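Side-chain contacts in repeat Five Residue (Rfr) protein or pentapeptide repeat protein (Cyanothece, PDB 2O6W), which is of unknown function but folds as a right-handed beta helix of coils built from pentapeptide repeats: residues L6-L9 with R13-V16; G31-I36 with D92-I97. All coordinates share one frame; numbering follows the deposited sequence.

Contact 1 (L6-L9 with R13-V16); sequences LYRL and RECV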
# COMPACT_ATOMS: atom_id res chain seq x y z
N LEU A 6 -0.30 -2.42 16.17
CA LEU A 6 -0.88 -3.60 15.55
C LEU A 6 -2.34 -3.76 15.93
O LEU A 6 -3.15 -4.24 15.13
CB LEU A 6 -0.10 -4.85 15.97
CG LEU A 6 1.36 -4.92 15.54
CD1 LEU A 6 1.99 -6.20 16.06
CD2 LEU A 6 1.46 -4.86 14.03
N TYR A 7 -2.69 -3.37 17.16
CA TYR A 7 -4.06 -3.48 17.62
C TYR A 7 -4.94 -2.48 16.91
O TYR A 7 -6.06 -2.80 16.50
CB TYR A 7 -4.15 -3.23 19.12
CG TYR A 7 -5.52 -3.49 19.69
CD1 TYR A 7 -6.04 -4.79 19.74
CD2 TYR A 7 -6.31 -2.46 20.19
CE1 TYR A 7 -7.29 -5.05 20.28
CE2 TYR A 7 -7.56 -2.70 20.74
CZ TYR A 7 -8.04 -4.00 20.78
OH TYR A 7 -9.28 -4.26 21.34
N ARG A 8 -4.45 -1.25 16.76
CA ARG A 8 -5.20 -0.22 16.08
C ARG A 8 -5.43 -0.64 14.63
O ARG A 8 -6.47 -0.34 14.05
CB ARG A 8 -4.44 1.11 16.12
CG ARG A 8 -4.36 1.73 17.50
CD ARG A 8 -3.27 2.79 17.56
NE ARG A 8 -3.49 3.88 16.62
CZ ARG A 8 -2.55 4.75 16.27
NH1 ARG A 8 -1.34 4.66 16.79
NH2 ARG A 8 -2.82 5.71 15.39
N LEU A 9 -4.46 -1.34 14.06
CA LEU A 9 -4.58 -1.79 12.68
C LEU A 9 -5.61 -2.90 12.49
O LEU A 9 -6.44 -2.84 11.59
CB LEU A 9 -3.24 -2.31 12.16
CG LEU A 9 -2.40 -1.42 11.25
CD1 LEU A 9 -1.13 -2.18 10.92
CD2 LEU A 9 -3.16 -1.06 9.98
N ARG A 13 -8.72 -0.47 12.27
CA ARG A 13 -8.48 -0.32 10.83
C ARG A 13 -7.77 0.98 10.52
O ARG A 13 -8.11 1.66 9.55
CB ARG A 13 -9.81 -0.33 10.07
CG ARG A 13 -10.71 -1.49 10.39
CD ARG A 13 -10.48 -2.61 9.44
NE ARG A 13 -10.81 -2.21 8.07
CZ ARG A 13 -10.55 -2.96 7.01
NH1 ARG A 13 -10.87 -2.54 5.80
NH2 ARG A 13 -9.97 -4.15 7.17
N GLU A 14 -6.80 1.36 11.35
CA GLU A 14 -6.06 2.59 11.13
C GLU A 14 -4.75 2.60 11.90
O GLU A 14 -4.51 1.76 12.77
CB GLU A 14 -6.90 3.81 11.54
CG GLU A 14 -7.13 3.94 13.05
CD GLU A 14 -5.97 4.61 13.78
OE1 GLU A 14 -5.79 4.34 14.99
OE2 GLU A 14 -5.25 5.42 13.15
N CYS A 15 -3.90 3.56 11.56
CA CYS A 15 -2.62 3.75 12.22
C CYS A 15 -1.98 5.02 11.66
O CYS A 15 -0.83 5.03 11.24
CB CYS A 15 -1.70 2.55 11.99
SG CYS A 15 -0.69 2.17 13.46
N VAL A 16 -2.77 6.09 11.66
CA VAL A 16 -2.33 7.39 11.16
C VAL A 16 -1.08 7.86 11.89
O VAL A 16 -1.02 7.84 13.12
CB VAL A 16 -3.46 8.45 11.33
CG1 VAL A 16 -2.99 9.82 10.85
CG2 VAL A 16 -4.70 8.01 10.54
O HOH W 1 -7.33 -5.00 9.15

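Contact 2 (G31-I36 with D92-I97); sequences GLKYRI and DLENAI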
# COMPACT_ATOMS: atom_id res chain seq x y z
N GLY A 31 -7.06 -4.73 2.95
CA GLY A 31 -7.88 -4.17 1.90
C GLY A 31 -9.38 -4.28 2.09
O GLY A 31 -9.85 -4.80 3.11
N LEU A 32 -10.13 -3.80 1.10
CA LEU A 32 -11.60 -3.84 1.12
C LEU A 32 -12.19 -4.83 0.13
O LEU A 32 -13.37 -4.74 -0.19
CB LEU A 32 -12.17 -2.46 0.82
CG LEU A 32 -12.22 -1.45 1.97
CD1 LEU A 32 -12.75 -0.12 1.45
CD2 LEU A 32 -13.11 -1.99 3.08
N LYS A 33 -11.39 -5.76 -0.37
CA LYS A 33 -11.90 -6.72 -1.34
C LYS A 33 -12.42 -8.00 -0.72
O LYS A 33 -13.48 -8.49 -1.10
CB LYS A 33 -10.84 -7.06 -2.38
CG LYS A 33 -10.60 -5.96 -3.40
CD LYS A 33 -9.66 -6.44 -4.48
CE LYS A 33 -9.57 -5.42 -5.61
NZ LYS A 33 -8.73 -5.92 -6.73
N TYR A 34 -11.68 -8.56 0.23
CA TYR A 34 -12.11 -9.80 0.83
C TYR A 34 -12.02 -9.77 2.34
O TYR A 34 -11.56 -8.80 2.94
CB TYR A 34 -11.24 -10.96 0.32
CG TYR A 34 -11.04 -11.00 -1.17
CD1 TYR A 34 -9.91 -10.41 -1.76
CD2 TYR A 34 -11.95 -11.66 -1.99
CE1 TYR A 34 -9.70 -10.49 -3.14
CE2 TYR A 34 -11.75 -11.75 -3.36
CZ TYR A 34 -10.63 -11.17 -3.93
OH TYR A 34 -10.44 -11.27 -5.30
N ARG A 35 -12.46 -10.87 2.95
CA ARG A 35 -12.41 -11.04 4.38
C ARG A 35 -12.38 -12.54 4.65
O ARG A 35 -12.99 -13.32 3.91
CB ARG A 35 -13.63 -10.39 5.05
CG ARG A 35 -14.96 -11.04 4.72
CD ARG A 35 -16.12 -10.30 5.38
NE ARG A 35 -17.39 -10.98 5.12
CZ ARG A 35 -17.76 -12.12 5.68
NH1 ARG A 35 -16.96 -12.73 6.55
NH2 ARG A 35 -18.92 -12.68 5.37
N ILE A 36 -11.64 -12.95 5.68
CA ILE A 36 -11.54 -14.37 6.04
C ILE A 36 -12.20 -14.62 7.39
O ILE A 36 -11.62 -14.32 8.44
CB ILE A 36 -10.06 -14.85 6.12
CG1 ILE A 36 -9.41 -14.83 4.72
CG2 ILE A 36 -10.01 -16.27 6.68
CD1 ILE A 36 -9.20 -13.44 4.15
N ASP A 92 -1.74 -5.74 -3.70
CA ASP A 92 -2.95 -5.29 -4.38
C ASP A 92 -3.19 -3.87 -3.87
O ASP A 92 -3.57 -3.67 -2.72
CB ASP A 92 -4.13 -6.20 -4.02
CG ASP A 92 -5.39 -5.88 -4.82
OD1 ASP A 92 -5.52 -4.72 -5.28
OD2 ASP A 92 -6.26 -6.77 -4.97
N LEU A 93 -2.93 -2.88 -4.72
CA LEU A 93 -3.13 -1.48 -4.35
C LEU A 93 -4.26 -0.84 -5.17
O LEU A 93 -4.25 0.36 -5.44
CB LEU A 93 -1.83 -0.69 -4.53
CG LEU A 93 -0.89 -0.77 -3.31
CD1 LEU A 93 0.55 -0.46 -3.70
CD2 LEU A 93 -1.38 0.20 -2.24
N GLU A 94 -5.24 -1.66 -5.57
CA GLU A 94 -6.35 -1.15 -6.35
C GLU A 94 -7.13 -0.07 -5.61
O GLU A 94 -7.48 -0.23 -4.44
CB GLU A 94 -7.29 -2.29 -6.75
CG GLU A 94 -8.48 -1.81 -7.56
CD GLU A 94 -9.06 -2.88 -8.46
OE1 GLU A 94 -10.08 -2.59 -9.12
OE2 GLU A 94 -8.51 -4.00 -8.51
N ASN A 95 -7.39 1.03 -6.31
CA ASN A 95 -8.13 2.17 -5.77
C ASN A 95 -7.49 2.73 -4.51
O ASN A 95 -8.15 3.36 -3.69
CB ASN A 95 -9.58 1.79 -5.47
CG ASN A 95 -10.28 1.20 -6.67
OD1 ASN A 95 -10.24 1.77 -7.77
ND2 ASN A 95 -10.93 0.05 -6.48
N ALA A 96 -6.20 2.49 -4.36
CA ALA A 96 -5.50 2.98 -3.19
C ALA A 96 -5.25 4.47 -3.32
O ALA A 96 -5.22 5.02 -4.42
CB ALA A 96 -4.19 2.25 -3.02
N ILE A 97 -5.08 5.14 -2.19
CA ILE A 97 -4.82 6.56 -2.21
C ILE A 97 -3.38 6.79 -1.80
O ILE A 97 -3.03 6.64 -0.64
CB ILE A 97 -5.77 7.31 -1.26
CG1 ILE A 97 -7.20 7.22 -1.80
CG2 ILE A 97 -5.34 8.76 -1.13
CD1 ILE A 97 -8.24 7.80 -0.87

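Contact 1 (L6-L9 with R13-V16)
E14 OE1 takes two N-H groups of one guanidinium: R8 NE reaches it at 2.9 Å, while R8 NH2 adds a weak bond at 3.3 Å. OE1 lies in the guanidinium plane, and NE comes from the syn side but tilted out of the carboxylate plane. The same NH2 also makes a weak bond to E14 OE2, and the two planes are twisted 35° from each other, so the salt bridge is skewed rather than flat. OE2 has a firmer partner in V16 N, 3.0 Å away, which meets it nearly head-on. The CB of E14 points away from the helix; with chi1 at 69°, between backbone N and carbonyl carbon, and a bend at chi2 (83°), the chain curls back to R8. Beside this bridge, C15 SG, bound to C18 in a disulfide, lies 4.2 Å above the middle of the R8 guanidinium. The backbone joins in where R13, with positive phi, turns the chain out of helix 2-10: E14 N donates to R8 O at 3.2 Å. L9 CG packs on C15 CB at 4.1 Å. Held by R8 and by V16 N, the E14 carboxylate joins the end of helix 2-10 to the segment that follows, and probably balances the charge of R8 locally.

Contact 2 (G31-I36 with D92-I97)
The carboxylates of D92 and E94 present different sides to the amino group of K33. K33 NZ meets D92 OD2 at 3.1 Å on its syn lone pair, the side of the other oxygen, but stands above the plane of the E94 carboxylate, 52° out of it, where it binds OE2 at 2.6 Å. At D92 the second oxygen is engaged too: OD1 accepts E94 N at 3.1 Å, nearly in line with its C-O bond, forming an Asx turn that overlaps the start of the type II beta turn 93-96 and holds the D92 carboxylate against the backbone. K33 runs fully extended beyond CG and comes in from the opposite direction to D92, whereas it crosses E94 at about a right angle. Both acids hold CG anti to their own backbone N (chi1 of D92 -174°), an arrangement that, with E94 extended beyond CG, places both groups at one ammonium. Sharing it probably eases the repulsion between the carboxylates in this surface network. E94 OE2 has a further, weak bond from N112. Backbone bonds join D92 to S71 and L73, and L93 to N112, as between successive coils of the beta helix; K33 reaches this coil from segment 31-36, its side chain also touching S74.

The two contacts follow one another along the chain, contact 1 closing before contact 2 opens, and their centres lie about 16 Å apart. They meet through R13, whose NH1 lies 3.6 Å from L32 CD2 and 3.7 Å from G31 O in plain packing; R13 NH1 hydrogen-bonds to K54 O. Contact 1 is local, spanning the exit from helix 2-10, with its centre about 14 Å from the centre of the chain. Contact 2, about 9 Å from that centre, bridges 55 intervening residues and ties the N-terminal part to a pentapeptide-repeat coil. Both contain a salt bridge, in contact 1 between near neighbours in sequence and in contact 2 across the fold.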